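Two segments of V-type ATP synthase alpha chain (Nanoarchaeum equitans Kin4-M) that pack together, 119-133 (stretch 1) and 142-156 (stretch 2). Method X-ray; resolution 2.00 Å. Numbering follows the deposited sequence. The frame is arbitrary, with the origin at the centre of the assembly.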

# COMPACT_ATOMS: atom_id res chain seq x y z
N LYS A 119 2.18 -46.77 -43.45
CA LYS A 119 2.10 -47.82 -42.44
C LYS A 119 0.74 -48.50 -42.51
O LYS A 119 0.43 -49.38 -41.72
CB LYS A 119 2.33 -47.24 -41.04
CG LYS A 119 3.77 -46.84 -40.78
CD LYS A 119 4.71 -48.00 -41.06
CE LYS A 119 6.15 -47.67 -40.68
NZ LYS A 119 7.05 -48.84 -40.87
N LYS A 120 -0.06 -48.07 -43.48
CA LYS A 120 -1.36 -48.67 -43.72
C LYS A 120 -1.44 -49.13 -45.17
O LYS A 120 -0.70 -48.65 -46.03
CB LYS A 120 -2.47 -47.66 -43.44
CG LYS A 120 -2.44 -47.04 -42.06
CD LYS A 120 -2.62 -48.08 -40.96
CE LYS A 120 -4.00 -48.00 -40.34
NZ LYS A 120 -3.98 -48.35 -38.88
N LYS A 121 -2.34 -50.08 -45.44
CA LYS A 121 -2.54 -50.57 -46.79
C LYS A 121 -3.87 -50.08 -47.34
O LYS A 121 -4.75 -49.64 -46.59
CB LYS A 121 -2.51 -52.10 -46.82
CG LYS A 121 -1.17 -52.70 -46.44
CD LYS A 121 -1.23 -54.22 -46.48
CE LYS A 121 0.13 -54.83 -46.17
NZ LYS A 121 0.06 -56.32 -46.21
N LYS A 122 -4.01 -50.14 -48.66
CA LYS A 122 -5.28 -49.85 -49.32
C LYS A 122 -6.34 -50.81 -48.79
O LYS A 122 -6.07 -52.00 -48.62
CB LYS A 122 -5.11 -50.02 -50.83
CG LYS A 122 -6.30 -49.62 -51.68
CD LYS A 122 -5.99 -49.86 -53.15
CE LYS A 122 -7.22 -49.75 -54.02
NZ LYS A 122 -6.97 -50.25 -55.39
N GLY A 123 -7.53 -50.29 -48.50
CA GLY A 123 -8.60 -51.11 -47.98
C GLY A 123 -8.65 -51.16 -46.46
O GLY A 123 -9.63 -51.63 -45.89
N ASP A 124 -7.58 -50.69 -45.82
CA ASP A 124 -7.58 -50.59 -44.36
C ASP A 124 -8.58 -49.54 -43.91
O ASP A 124 -8.78 -48.53 -44.59
CB ASP A 124 -6.18 -50.23 -43.85
CG ASP A 124 -5.22 -51.41 -43.85
OD1 ASP A 124 -5.57 -52.46 -44.42
OD2 ASP A 124 -4.12 -51.27 -43.29
N THR A 125 -9.21 -49.77 -42.77
CA THR A 125 -10.08 -48.77 -42.17
C THR A 125 -9.25 -47.91 -41.22
O THR A 125 -8.41 -48.43 -40.48
CB THR A 125 -11.26 -49.42 -41.41
OG1 THR A 125 -11.89 -50.39 -42.25
CG2 THR A 125 -12.29 -48.36 -41.02
N ILE A 126 -9.48 -46.60 -41.25
CA ILE A 126 -8.69 -45.68 -40.43
C ILE A 126 -9.60 -44.81 -39.57
O ILE A 126 -10.71 -44.46 -39.99
CB ILE A 126 -7.75 -44.82 -41.32
CG1 ILE A 126 -6.50 -44.39 -40.55
CG2 ILE A 126 -8.47 -43.61 -41.92
CD1 ILE A 126 -5.50 -43.62 -41.38
N LYS A 127 -9.16 -44.48 -38.36
CA LYS A 127 -9.90 -43.57 -37.50
C LYS A 127 -9.02 -42.39 -37.08
O LYS A 127 -7.81 -42.40 -37.30
CB LYS A 127 -10.48 -44.29 -36.27
CG LYS A 127 -9.47 -45.11 -35.48
CD LYS A 127 -10.15 -45.99 -34.43
CE LYS A 127 -10.17 -45.34 -33.06
NZ LYS A 127 -10.82 -46.21 -32.04
N GLY A 128 -9.64 -41.37 -36.49
CA GLY A 128 -8.94 -40.14 -36.14
C GLY A 128 -7.71 -40.36 -35.27
O GLY A 128 -7.74 -41.12 -34.31
N GLY A 129 -6.62 -39.69 -35.63
CA GLY A 129 -5.40 -39.77 -34.85
C GLY A 129 -4.49 -40.94 -35.20
O GLY A 129 -3.40 -41.07 -34.63
N ASP A 130 -4.93 -41.80 -36.12
CA ASP A 130 -4.14 -42.96 -36.52
C ASP A 130 -2.87 -42.55 -37.28
O ASP A 130 -2.87 -41.57 -38.02
CB ASP A 130 -4.96 -43.92 -37.39
CG ASP A 130 -5.94 -44.75 -36.58
OD1 ASP A 130 -5.75 -44.88 -35.35
OD2 ASP A 130 -6.89 -45.30 -37.18
N ILE A 131 -1.80 -43.31 -37.09
CA ILE A 131 -0.57 -43.11 -37.84
C ILE A 131 -0.69 -43.75 -39.22
O ILE A 131 -0.74 -44.97 -39.34
CB ILE A 131 0.64 -43.71 -37.09
CG1 ILE A 131 0.81 -43.05 -35.72
CG2 ILE A 131 1.91 -43.53 -37.91
CD1 ILE A 131 1.89 -43.67 -34.87
N ILE A 132 -0.75 -42.92 -40.26
CA ILE A 132 -0.93 -43.41 -41.62
C ILE A 132 0.42 -43.71 -42.28
O ILE A 132 0.50 -44.44 -43.27
CB ILE A 132 -1.75 -42.41 -42.47
CG1 ILE A 132 -2.29 -43.09 -43.73
CG2 ILE A 132 -0.94 -41.17 -42.81
CD1 ILE A 132 -3.27 -42.24 -44.50
N GLY A 133 1.49 -43.15 -41.71
CA GLY A 133 2.83 -43.37 -42.21
C GLY A 133 3.87 -42.53 -41.49
O GLY A 133 3.54 -41.81 -40.54
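Stretch 2 (142-156) HRIIVPPNVEGKIEE

Stretch 2 pairs with stretch 1 in two separate antiparallel ladders, with loops between them and a register shift of two residues. It enters as a strand, 142-145. The N-to-C direction of this strand makes 116° with that of strand 131-133, and the two axes approach to 4.8 Å.

H142 points away and contributes little. R143 CD lies 3.7 Å from I131 CD1, but the end of the side chain leads away. I144 is extended, and its backbone bonds in both directions: I144 N donates to G133 O at 2.9 Å, and I144 O accepts from I132 N at 2.9 Å. Its CG2 meets I132 CG2 at 3.8 Å. I145 pairs with I131 without hydrogen bonds, CA to CA 4.4 Å, and I145 CG2 sits 3.8 Å from I131 CG1.

V146 leaves the strand but keeps an extended backbone. V146 N donates to D130 O and V146 O accepts from G129 N, both at 3.0 Å. Its CG1 packs 3.6 Å from I126 CD1 and 4.0 Å from I132 CB.

P147 to V150 form a type I turn, closed by V150 N to P147 O at 3.1 Å. P148 comes close to G128: the CA atoms are 3.9 Å apart, and a CB on G128 would clash with P148 O.

E151 resumes an extended course, its CA 3.2 Å from I126 O. A second strand begins at G152, which pairs with I126 through I126 N to G152 O, 2.5 Å, and G152 N to I126 O, 2.8 Å. K153 faces T125, CA to CA 4.2 Å. I154 is buried and has the largest area covered. I154 N donates to D124 O and I154 O accepts from G123 N, each at 2.7 Å, so the pairing extends past T125 and K153. I154 CD1 reaches K120 CB at 3.4 Å. The chain turns a corner at E155.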

# COMPACT_ATOMS: atom_id res chain seq x y z
N HIS A 142 9.06 -38.57 -37.91
CA HIS A 142 7.82 -37.82 -37.83
C HIS A 142 6.66 -38.72 -38.22
O HIS A 142 6.61 -39.25 -39.33
CB HIS A 142 7.87 -36.60 -38.74
CG HIS A 142 6.82 -35.58 -38.45
ND1 HIS A 142 7.10 -34.23 -38.37
CD2 HIS A 142 5.49 -35.70 -38.24
CE1 HIS A 142 5.98 -33.57 -38.11
NE2 HIS A 142 4.99 -34.44 -38.03
N ARG A 143 5.73 -38.91 -37.29
CA ARG A 143 4.57 -39.76 -37.54
C ARG A 143 3.40 -38.96 -38.08
O ARG A 143 2.89 -38.05 -37.42
CB ARG A 143 4.20 -40.52 -36.26
CG ARG A 143 5.26 -41.55 -35.88
CD ARG A 143 5.17 -41.97 -34.42
NE ARG A 143 6.30 -42.83 -34.05
CZ ARG A 143 6.60 -43.18 -32.81
NH1 ARG A 143 5.87 -42.74 -31.79
NH2 ARG A 143 7.65 -43.95 -32.57
N ILE A 144 2.99 -39.29 -39.30
CA ILE A 144 1.88 -38.60 -39.94
C ILE A 144 0.57 -39.13 -39.37
O ILE A 144 0.12 -40.22 -39.72
CB ILE A 144 1.91 -38.78 -41.47
CG1 ILE A 144 3.30 -38.46 -42.01
CG2 ILE A 144 0.85 -37.90 -42.13
CD1 ILE A 144 3.79 -37.05 -41.67
N ILE A 145 -0.02 -38.37 -38.46
CA ILE A 145 -1.29 -38.74 -37.85
C ILE A 145 -2.43 -38.01 -38.54
O ILE A 145 -2.38 -36.79 -38.72
CB ILE A 145 -1.30 -38.47 -36.33
CG1 ILE A 145 -0.84 -37.04 -36.03
CG2 ILE A 145 -0.40 -39.46 -35.60
CD1 ILE A 145 -0.96 -36.66 -34.57
N VAL A 146 -3.45 -38.77 -38.95
CA VAL A 146 -4.61 -38.19 -39.61
C VAL A 146 -5.38 -37.34 -38.61
O VAL A 146 -5.34 -37.62 -37.40
CB VAL A 146 -5.51 -39.28 -40.21
CG1 VAL A 146 -4.75 -40.10 -41.23
CG2 VAL A 146 -6.06 -40.19 -39.12
N PRO A 147 -6.05 -36.28 -39.09
CA PRO A 147 -6.80 -35.39 -38.19
C PRO A 147 -7.82 -36.17 -37.35
O PRO A 147 -8.32 -37.19 -37.81
CB PRO A 147 -7.54 -34.46 -39.16
CG PRO A 147 -6.69 -34.45 -40.38
CD PRO A 147 -6.11 -35.83 -40.49
N PRO A 148 -8.10 -35.69 -36.13
CA PRO A 148 -9.04 -36.36 -35.23
C PRO A 148 -10.42 -36.60 -35.85
O PRO A 148 -11.12 -37.53 -35.43
CB PRO A 148 -9.16 -35.38 -34.06
CG PRO A 148 -7.84 -34.69 -34.02
CD PRO A 148 -7.42 -34.56 -35.47
N ASN A 149 -10.81 -35.78 -36.82
CA ASN A 149 -12.14 -35.89 -37.42
C ASN A 149 -12.25 -36.78 -38.66
O ASN A 149 -13.36 -37.01 -39.16
CB ASN A 149 -12.75 -34.51 -37.69
CG ASN A 149 -12.03 -33.74 -38.78
OD1 ASN A 149 -11.12 -34.25 -39.44
ND2 ASN A 149 -12.45 -32.49 -38.99
N VAL A 150 -11.13 -37.29 -39.17
CA VAL A 150 -11.20 -38.17 -40.34
C VAL A 150 -11.29 -39.65 -39.94
O VAL A 150 -10.68 -40.09 -38.96
CB VAL A 150 -10.05 -37.93 -41.36
CG1 VAL A 150 -9.62 -36.47 -41.35
CG2 VAL A 150 -8.87 -38.83 -41.09
N GLU A 151 -12.08 -40.39 -40.70
CA GLU A 151 -12.38 -41.78 -40.41
C GLU A 151 -12.89 -42.44 -41.68
O GLU A 151 -13.50 -41.78 -42.52
CB GLU A 151 -13.43 -41.87 -39.30
CG GLU A 151 -13.76 -43.28 -38.82
CD GLU A 151 -14.94 -43.31 -37.86
OE1 GLU A 151 -15.68 -42.30 -37.79
OE2 GLU A 151 -15.13 -44.34 -37.18
N GLY A 152 -12.64 -43.74 -41.83
CA GLY A 152 -13.15 -44.46 -42.98
C GLY A 152 -12.13 -45.39 -43.60
O GLY A 152 -11.10 -45.70 -43.00
N LYS A 153 -12.42 -45.83 -44.82
CA LYS A 153 -11.56 -46.78 -45.51
C LYS A 153 -10.55 -46.09 -46.41
O LYS A 153 -10.87 -45.10 -47.07
CB LYS A 153 -12.40 -47.77 -46.31
CG LYS A 153 -11.96 -49.21 -46.15
CD LYS A 153 -13.09 -50.18 -46.46
CE LYS A 153 -12.79 -51.55 -45.89
NZ LYS A 153 -13.90 -52.51 -46.13
N ILE A 154 -9.33 -46.61 -46.41
CA ILE A 154 -8.29 -46.09 -47.28
C ILE A 154 -8.53 -46.56 -48.71
O ILE A 154 -8.32 -47.72 -49.04
CB ILE A 154 -6.90 -46.54 -46.80
CG1 ILE A 154 -6.65 -45.99 -45.40
CG2 ILE A 154 -5.82 -46.06 -47.76
CD1 ILE A 154 -5.40 -46.49 -44.77
N GLU A 155 -9.00 -45.64 -49.55
CA GLU A 155 -9.33 -45.96 -50.93
C GLU A 155 -8.08 -45.87 -51.80
O GLU A 155 -8.00 -46.47 -52.87
CB GLU A 155 -10.41 -44.99 -51.45
CG GLU A 155 -11.65 -44.93 -50.57
CD GLU A 155 -12.66 -43.90 -51.04
OE1 GLU A 155 -12.23 -42.84 -51.54
OE2 GLU A 155 -13.87 -44.15 -50.89
N GLU A 156 -7.10 -45.12 -51.31
CA GLU A 156 -5.84 -44.92 -52.01
C GLU A 156 -4.78 -44.44 -51.03
O GLU A 156 -5.07 -43.59 -50.18
CB GLU A 156 -6.03 -43.86 -53.11
CG GLU A 156 -5.32 -44.17 -54.40
CD GLU A 156 -6.06 -45.19 -55.24
OE1 GLU A 156 -7.30 -45.16 -55.27
OE2 GLU A 156 -5.39 -46.03 -55.88